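Local coordinates for outer membrane protein assembly factor BamA (Haemophilus ducreyi, PDB 4K3C), which probably serves, within the Bam complex, to assemble and insert beta-barrel proteins into the outer membrane, at residues 219-230 with 243-254. Residues are numbered along the deposited sequence; the frame is centred on the assembly and turned at random.
Sequences VSLGGNIFYEDY and RKTYGASGTLGF
Phe-226 lays its ring over the backbone of Gly-247: Gly-247 CA is 4.0 Å from the ring centroid and 26° off the ring normal, a CH-pi contact over the face. With chi1 at 64°, CG stands between the backbone N and the carbonyl carbon, which lets the ring lean across to the partner strand, where a glycine permits the overlap.

The backbones pair as antiparallel strands, their axes 4.6 Å apart. Twelve backbone hydrogen bonds join the hydrogen-bonded pairs from Ser-220 with Gly-253 to Tyr-230 with Arg-243, in unbroken register.

The Arg-243 salt bridge and stack lie on the face that carries Phe-226. Arg-243, bent at chi3, turns its guanidinium flat against the Tyr-230 ring, centres 4.7 Å apart and planes at 15°. Glu-228 OE2 meets the guanidinium edge in a salt bridge to Arg-243 NH1, but the modelled 2.4 Å is implausibly short, so its detail is doubtful. Glu-228 OE1 is held separately by Ser-202 OG.

On the other face, Lys-244 and Asp-229 lie near one end. The Tyr-227 and Tyr-246 rings run side by side, nearly parallel, yet centroids 5.2 Å apart leave little overlap. Lys-244 CG meets the Tyr-227 ring at its edge, 3.6 Å from CE1, and Leu-221 CD2 packs on Leu-252 CD2 at 3.6 Å. With Ile-225 and Ala-248 also here, this face probably meets lipid and the Asn-224 face the lumen, as expected of membrane-barrel strands.

These strands form a beta hairpin in the Omp85 transmembrane barrel. Strand 202-211 continues the antiparallel pairing beside 220-231, with Asn-206 accepting a hydrogen bond from Asn-224 ND2, and strand 260-274 flanks 242-254, where Asp-271 touches Arg-243 and Thr-245.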
ATOM      1  N   VAL A 219       4.808  15.807  -0.618  1.00 54.22           N
ATOM      2  CA  VAL A 219       5.188  15.056  -1.814  1.00 54.25           C
ATOM      3  C   VAL A 219       6.458  14.265  -1.518  1.00 54.82           C
ATOM      4  O   VAL A 219       7.401  14.801  -0.930  1.00 68.72           O
ATOM      5  CB  VAL A 219       5.423  15.982  -3.028  1.00 54.19           C
ATOM      6  CG1 VAL A 219       5.899  15.177  -4.234  1.00 35.60           C
ATOM      7  CG2 VAL A 219       4.157  16.741  -3.354  1.00 37.97           C
ATOM      8  N   SER A 220       6.484  12.994  -1.907  1.00 43.83           N
ATOM      9  CA  SER A 220       7.644  12.150  -1.630  1.00 53.18           C
ATOM     10  C   SER A 220       8.522  11.927  -2.865  1.00 55.03           C
ATOM     11  O   SER A 220       8.028  11.887  -3.995  1.00 57.57           O
ATOM     12  CB  SER A 220       7.204  10.802  -1.059  1.00 56.47           C
ATOM     13  OG  SER A 220       6.620   9.989  -2.062  1.00 54.80           O
ATOM     14  N   LEU A 221       9.824  11.771  -2.645  1.00 45.62           N
ATOM     15  CA  LEU A 221      10.728  11.463  -3.740  1.00 45.50           C
ATOM     16  C   LEU A 221      11.429  10.165  -3.440  1.00 46.26           C
ATOM     17  O   LEU A 221      12.227  10.092  -2.527  1.00 54.60           O
ATOM     18  CB  LEU A 221      11.763  12.570  -3.931  1.00 54.81           C
ATOM     19  CG  LEU A 221      12.346  12.766  -5.336  1.00 53.34           C
ATOM     20  CD1 LEU A 221      13.875  12.753  -5.306  1.00 40.86           C
ATOM     21  CD2 LEU A 221      11.782  11.732  -6.326  1.00 53.83           C
ATOM     22  N   GLY A 222      11.114   9.135  -4.209  1.00 49.65           N
ATOM     23  CA  GLY A 222      11.751   7.845  -4.060  1.00 41.59           C
ATOM     24  C   GLY A 222      12.813   7.607  -5.119  1.00 43.57           C
ATOM     25  O   GLY A 222      12.615   7.875  -6.305  1.00 49.68           O
ATOM     26  N   GLY A 223      13.959   7.097  -4.695  1.00 33.98           N
ATOM     27  CA  GLY A 223      14.977   6.662  -5.630  1.00 32.11           C
ATOM     28  C   GLY A 223      15.205   5.174  -5.487  1.00 43.54           C
ATOM     29  O   GLY A 223      15.141   4.635  -4.382  1.00 45.99           O
ATOM     30  N   ASN A 224      15.463   4.503  -6.599  1.00 27.69           N
ATOM     31  CA  ASN A 224      15.693   3.091  -6.530  1.00 27.36           C
ATOM     32  C   ASN A 224      16.693   2.677  -7.572  1.00 40.47           C
ATOM     33  O   ASN A 224      16.631   3.156  -8.689  1.00 43.04           O
ATOM     34  CB  ASN A 224      14.372   2.352  -6.721  1.00 32.76           C
ATOM     35  CG  ASN A 224      14.460   0.877  -6.348  1.00 48.54           C
ATOM     36  OD1 ASN A 224      14.461   0.003  -7.218  1.00 67.36           O
ATOM     37  ND2 ASN A 224      14.531   0.595  -5.052  1.00 42.43           N
ATOM     38  N   ILE A 225      17.630   1.814  -7.196  1.00 27.32           N
ATOM     39  CA  ILE A 225      18.568   1.228  -8.123  1.00 27.41           C
ATOM     40  C   ILE A 225      18.503  -0.255  -7.862  1.00 32.52           C
ATOM     41  O   ILE A 225      18.543  -0.686  -6.711  1.00 32.58           O
ATOM     42  CB  ILE A 225      19.992   1.626  -7.798  1.00 36.86           C
ATOM     43  CG1 ILE A 225      20.132   3.140  -7.712  1.00 34.05           C
ATOM     44  CG2 ILE A 225      20.971   1.013  -8.808  1.00 27.95           C
ATOM     45  CD1 ILE A 225      21.491   3.558  -7.142  1.00 40.58           C
ATOM     46  N   PHE A 226      18.448  -1.055  -8.916  1.00 27.31           N
ATOM     47  CA  PHE A 226      18.131  -2.454  -8.735  1.00 34.95           C
ATOM     48  C   PHE A 226      18.736  -3.327  -9.801  1.00 41.73           C
ATOM     49  O   PHE A 226      18.980  -2.897 -10.934  1.00 41.51           O
ATOM     50  CB  PHE A 226      16.609  -2.656  -8.753  1.00 35.04           C
ATOM     51  CG  PHE A 226      15.972  -2.301 -10.065  1.00 36.05           C
ATOM     52  CD1 PHE A 226      15.548  -0.998 -10.312  1.00 26.88           C
ATOM     53  CD2 PHE A 226      15.803  -3.266 -11.053  1.00 34.85           C
ATOM     54  CE1 PHE A 226      14.972  -0.652 -11.529  1.00 44.31           C
ATOM     55  CE2 PHE A 226      15.224  -2.928 -12.274  1.00 40.27           C
ATOM     56  CZ  PHE A 226      14.809  -1.617 -12.513  1.00 42.19           C
ATOM     57  N   TYR A 227      18.917  -4.582  -9.421  1.00 44.72           N
ATOM     58  CA  TYR A 227      19.378  -5.612 -10.313  1.00 44.63           C
ATOM     59  C   TYR A 227      18.438  -6.817 -10.139  1.00 36.74           C
ATOM     60  O   TYR A 227      18.075  -7.182  -9.022  1.00 32.84           O
ATOM     61  CB  TYR A 227      20.835  -5.926  -9.962  1.00 50.28           C
ATOM     62  CG  TYR A 227      21.366  -7.259 -10.422  1.00 56.24           C
ATOM     63  CD1 TYR A 227      21.434  -7.580 -11.771  1.00 65.88           C
ATOM     64  CD2 TYR A 227      21.837  -8.182  -9.507  1.00 56.11           C
ATOM     65  CE1 TYR A 227      21.940  -8.791 -12.196  1.00 66.48           C
ATOM     66  CE2 TYR A 227      22.337  -9.398  -9.917  1.00 61.93           C
ATOM     67  CZ  TYR A 227      22.389  -9.699 -11.263  1.00 67.98           C
ATOM     68  OH  TYR A 227      22.899 -10.914 -11.675  1.00 73.32           O
ATOM     69  N   GLU A 228      17.993  -7.405 -11.238  1.00 38.34           N
ATOM     70  CA  GLU A 228      17.208  -8.619 -11.148  1.00 28.44           C
ATOM     71  C   GLU A 228      17.828  -9.656 -12.057  1.00 48.59           C
ATOM     72  O   GLU A 228      18.156  -9.364 -13.202  1.00 45.61           O
ATOM     73  CB  GLU A 228      15.739  -8.403 -11.530  1.00 46.87           C
ATOM     74  CG  GLU A 228      14.945  -9.728 -11.620  1.00 60.00           C
ATOM     75  CD  GLU A 228      13.469  -9.558 -11.984  1.00 76.11           C
ATOM     76  OE1 GLU A 228      12.612 -10.244 -11.379  1.00 79.52           O
ATOM     77  OE2 GLU A 228      13.163  -8.757 -12.890  1.00 82.45           O
ATOM     78  N   ASP A 229      17.999 -10.865 -11.532  1.00 53.26           N
ATOM     79  CA  ASP A 229      18.444 -11.998 -12.327  1.00 49.87           C
ATOM     80  C   ASP A 229      17.320 -13.010 -12.440  1.00 45.63           C
ATOM     81  O   ASP A 229      17.155 -13.837 -11.548  1.00 49.42           O
ATOM     82  CB  ASP A 229      19.671 -12.652 -11.700  1.00 53.39           C
ATOM     83  CG  ASP A 229      20.321 -13.666 -12.621  1.00 74.83           C
ATOM     84  OD1 ASP A 229      20.273 -13.459 -13.852  1.00 82.79           O
ATOM     85  OD2 ASP A 229      20.877 -14.670 -12.120  1.00 85.77           O
ATOM     86  N   TYR A 230      16.559 -12.930 -13.535  1.00 44.09           N
ATOM     87  CA  TYR A 230      15.391 -13.791 -13.803  1.00 40.97           C
ATOM     88  C   TYR A 230      15.764 -15.038 -14.589  1.00 43.91           C
ATOM     89  O   TYR A 230      16.556 -14.976 -15.538  1.00 44.17           O
ATOM     90  CB  TYR A 230      14.350 -13.016 -14.596  1.00 30.14           C
ATOM     91  CG  TYR A 230      13.045 -13.719 -14.795  1.00 37.28           C
ATOM     92  CD1 TYR A 230      12.125 -13.799 -13.770  1.00 38.32           C
ATOM     93  CD2 TYR A 230      12.702 -14.277 -16.024  1.00 44.62           C
ATOM     94  CE1 TYR A 230      10.897 -14.441 -13.946  1.00 48.48           C
ATOM     95  CE2 TYR A 230      11.470 -14.916 -16.217  1.00 42.43           C
ATOM     96  CZ  TYR A 230      10.575 -14.991 -15.168  1.00 49.14           C
ATOM     97  OH  TYR A 230       9.358 -15.619 -15.311  1.00 54.20           O
ATOM     98  N   ARG A 243      16.599 -13.556 -18.242  1.00 33.03           N
ATOM     99  CA  ARG A 243      16.677 -12.102 -18.310  1.00 32.90           C
ATOM    100  C   ARG A 243      17.485 -11.547 -17.159  1.00 36.52           C
ATOM    101  O   ARG A 243      17.280 -11.907 -16.006  1.00 48.59           O
ATOM    102  CB  ARG A 243      15.289 -11.471 -18.292  1.00 36.01           C
ATOM    103  CG  ARG A 243      15.283 -10.007 -18.701  1.00 34.85           C
ATOM    104  CD  ARG A 243      13.983  -9.334 -18.326  1.00 38.40           C
ATOM    105  NE  ARG A 243      13.784  -9.336 -16.880  1.00 49.27           N
ATOM    106  CZ  ARG A 243      12.783  -9.946 -16.249  1.00 64.95           C
ATOM    107  NH1 ARG A 243      12.705  -9.876 -14.924  1.00 66.23           N
ATOM    108  NH2 ARG A 243      11.858 -10.622 -16.933  1.00 69.09           N
ATOM    109  N   LYS A 244      18.409 -10.663 -17.478  1.00 37.65           N
ATOM    110  CA  LYS A 244      19.227 -10.041 -16.459  1.00 44.27           C
ATOM    111  C   LYS A 244      18.934  -8.576 -16.627  1.00 53.79           C
ATOM    112  O   LYS A 244      19.054  -8.034 -17.729  1.00 52.82           O
ATOM    113  CB  LYS A 244      20.706 -10.323 -16.731  1.00 46.08           C
ATOM    114  CG  LYS A 244      21.636 -10.185 -15.547  1.00 62.36           C
ATOM    115  CD  LYS A 244      23.035 -10.695 -15.936  1.00 85.83           C
ATOM    116  CE  LYS A 244      24.004 -10.768 -14.752  1.00 94.59           C
ATOM    117  NZ  LYS A 244      25.339 -11.306 -15.153  1.00 91.82           N
ATOM    118  N   THR A 245      18.486  -7.916 -15.575  1.00 30.09           N
ATOM    119  CA  THR A 245      18.268  -6.508 -15.770  1.00 33.66           C
ATOM    120  C   THR A 245      18.755  -5.633 -14.644  1.00 38.80           C
ATOM    121  O   THR A 245      18.704  -6.013 -13.476  1.00 40.27           O
ATOM    122  CB  THR A 245      16.820  -6.159 -16.136  1.00 30.72           C
ATOM    123  OG1 THR A 245      16.383  -5.089 -15.290  1.00 33.63           O
ATOM    124  CG2 THR A 245      15.922  -7.347 -15.981  1.00 29.22           C
ATOM    125  N   TYR A 246      19.258  -4.464 -15.031  1.00 36.82           N
ATOM    126  CA  TYR A 246      19.618  -3.434 -14.088  1.00 38.04           C
ATOM    127  C   TYR A 246      18.855  -2.186 -14.483  1.00 40.11           C
ATOM    128  O   TYR A 246      18.517  -2.001 -15.651  1.00 29.06           O
ATOM    129  CB  TYR A 246      21.103  -3.118 -14.158  1.00 36.06           C
ATOM    130  CG  TYR A 246      22.033  -4.256 -14.486  1.00 54.22           C
ATOM    131  CD1 TYR A 246      22.269  -4.637 -15.808  1.00 67.60           C
ATOM    132  CD2 TYR A 246      22.747  -4.897 -13.485  1.00 65.25           C
ATOM    133  CE1 TYR A 246      23.171  -5.657 -16.120  1.00 74.00           C
ATOM    134  CE2 TYR A 246      23.651  -5.918 -13.782  1.00 77.51           C
ATOM    135  CZ  TYR A 246      23.861  -6.298 -15.098  1.00 84.59           C
ATOM    136  OH  TYR A 246      24.763  -7.319 -15.378  1.00 91.18           O
ATOM    137  N   GLY A 247      18.603  -1.318 -13.516  1.00 28.26           N
ATOM    138  CA  GLY A 247      17.938  -0.071 -13.813  1.00 28.19           C
ATOM    139  C   GLY A 247      18.007   0.854 -12.622  1.00 34.87           C
ATOM    140  O   GLY A 247      18.592   0.510 -11.606  1.00 30.07           O
ATOM    141  N   ALA A 248      17.409   2.029 -12.747  1.00 27.94           N
ATOM    142  CA  ALA A 248      17.403   2.997 -11.671  1.00 27.85           C
ATOM    143  C   ALA A 248      16.261   3.955 -11.910  1.00 40.09           C
ATOM    144  O   ALA A 248      15.874   4.180 -13.051  1.00 42.30           O
ATOM    145  CB  ALA A 248      18.711   3.733 -11.637  1.00 31.01           C
ATOM    146  N   SER A 249      15.709   4.540 -10.863  1.00 27.83           N
ATOM    147  CA  SER A 249      14.466   5.247 -11.085  1.00 35.20           C
ATOM    148  C   SER A 249      14.077   6.177  -9.975  1.00 39.45           C
ATOM    149  O   SER A 249      14.230   5.866  -8.799  1.00 47.04           O
ATOM    150  CB  SER A 249      13.348   4.239 -11.239  1.00 27.62           C
ATOM    151  OG  SER A 249      12.881   3.859  -9.962  1.00 31.60           O
ATOM    152  N   GLY A 250      13.510   7.308 -10.357  1.00 39.07           N
ATOM    153  CA  GLY A 250      13.016   8.252  -9.380  1.00 44.41           C
ATOM    154  C   GLY A 250      11.528   8.365  -9.540  1.00 52.13           C
ATOM    155  O   GLY A 250      11.038   8.507 -10.654  1.00 56.30           O
ATOM    156  N   THR A 251      10.790   8.260  -8.444  1.00 29.10           N
ATOM    157  CA  THR A 251       9.350   8.380  -8.553  1.00 33.09           C
ATOM    158  C   THR A 251       8.718   9.290  -7.490  1.00 43.43           C
ATOM    159  O   THR A 251       8.927   9.095  -6.294  1.00 29.98           O
ATOM    160  CB  THR A 251       8.624   7.002  -8.606  1.00 28.68           C
ATOM    161  OG1 THR A 251       8.016   6.734  -7.342  1.00 32.61           O
ATOM    162  CG2 THR A 251       9.559   5.847  -9.016  1.00 28.06           C
ATOM    163  N   LEU A 252       7.945  10.276  -7.969  1.00 54.02           N
ATOM    164  CA  LEU A 252       7.290  11.298  -7.157  1.00 31.53           C
ATOM    165  C   LEU A 252       5.949  10.828  -6.662  1.00 45.30           C
ATOM    166  O   LEU A 252       5.098  10.468  -7.459  1.00 44.42           O
ATOM    167  CB  LEU A 252       7.075  12.556  -7.991  1.00 36.74           C
ATOM    168  CG  LEU A 252       8.258  13.525  -8.118  1.00 47.45           C
ATOM    169  CD1 LEU A 252       7.869  14.839  -8.774  1.00 45.96           C
ATOM    170  CD2 LEU A 252       8.860  13.796  -6.755  1.00 56.18           C
ATOM    171  N   GLY A 253       5.754  10.839  -5.345  1.00 50.69           N
ATOM    172  CA  GLY A 253       4.503  10.400  -4.738  1.00 46.97           C
ATOM    173  C   GLY A 253       3.712  11.561  -4.172  1.00 49.66           C
ATOM    174  O   GLY A 253       4.292  12.480  -3.586  1.00 58.61           O
ATOM    175  N   PHE A 254       2.392  11.521  -4.354  1.00 49.06           N
ATOM    176  CA  PHE A 254       1.505  12.641  -4.020  1.00 44.39           C
ATOM    177  C   PHE A 254       0.363  12.170  -3.148  1.00 51.30           C
ATOM    178  O   PHE A 254      -0.482  11.401  -3.603  1.00 50.05           O
ATOM    179  CB  PHE A 254       0.959  13.255  -5.291  1.00 35.36           C
ATOM    180  CG  PHE A 254       2.025  13.714  -6.234  1.00 43.36           C
ATOM    181  CD1 PHE A 254       2.586  14.987  -6.108  1.00 40.58           C
ATOM    182  CD2 PHE A 254       2.484  12.876  -7.239  1.00 36.70           C
ATOM    183  CE1 PHE A 254       3.568  15.413  -6.973  1.00 35.89           C
ATOM    184  CE2 PHE A 254       3.478  13.291  -8.111  1.00 36.87           C
ATOM    185  CZ  PHE A 254       4.020  14.561  -7.978  1.00 43.28           C
TER
HETATM  186  O   HOH W   1       8.118   8.671  -3.619  1.00 45.90           O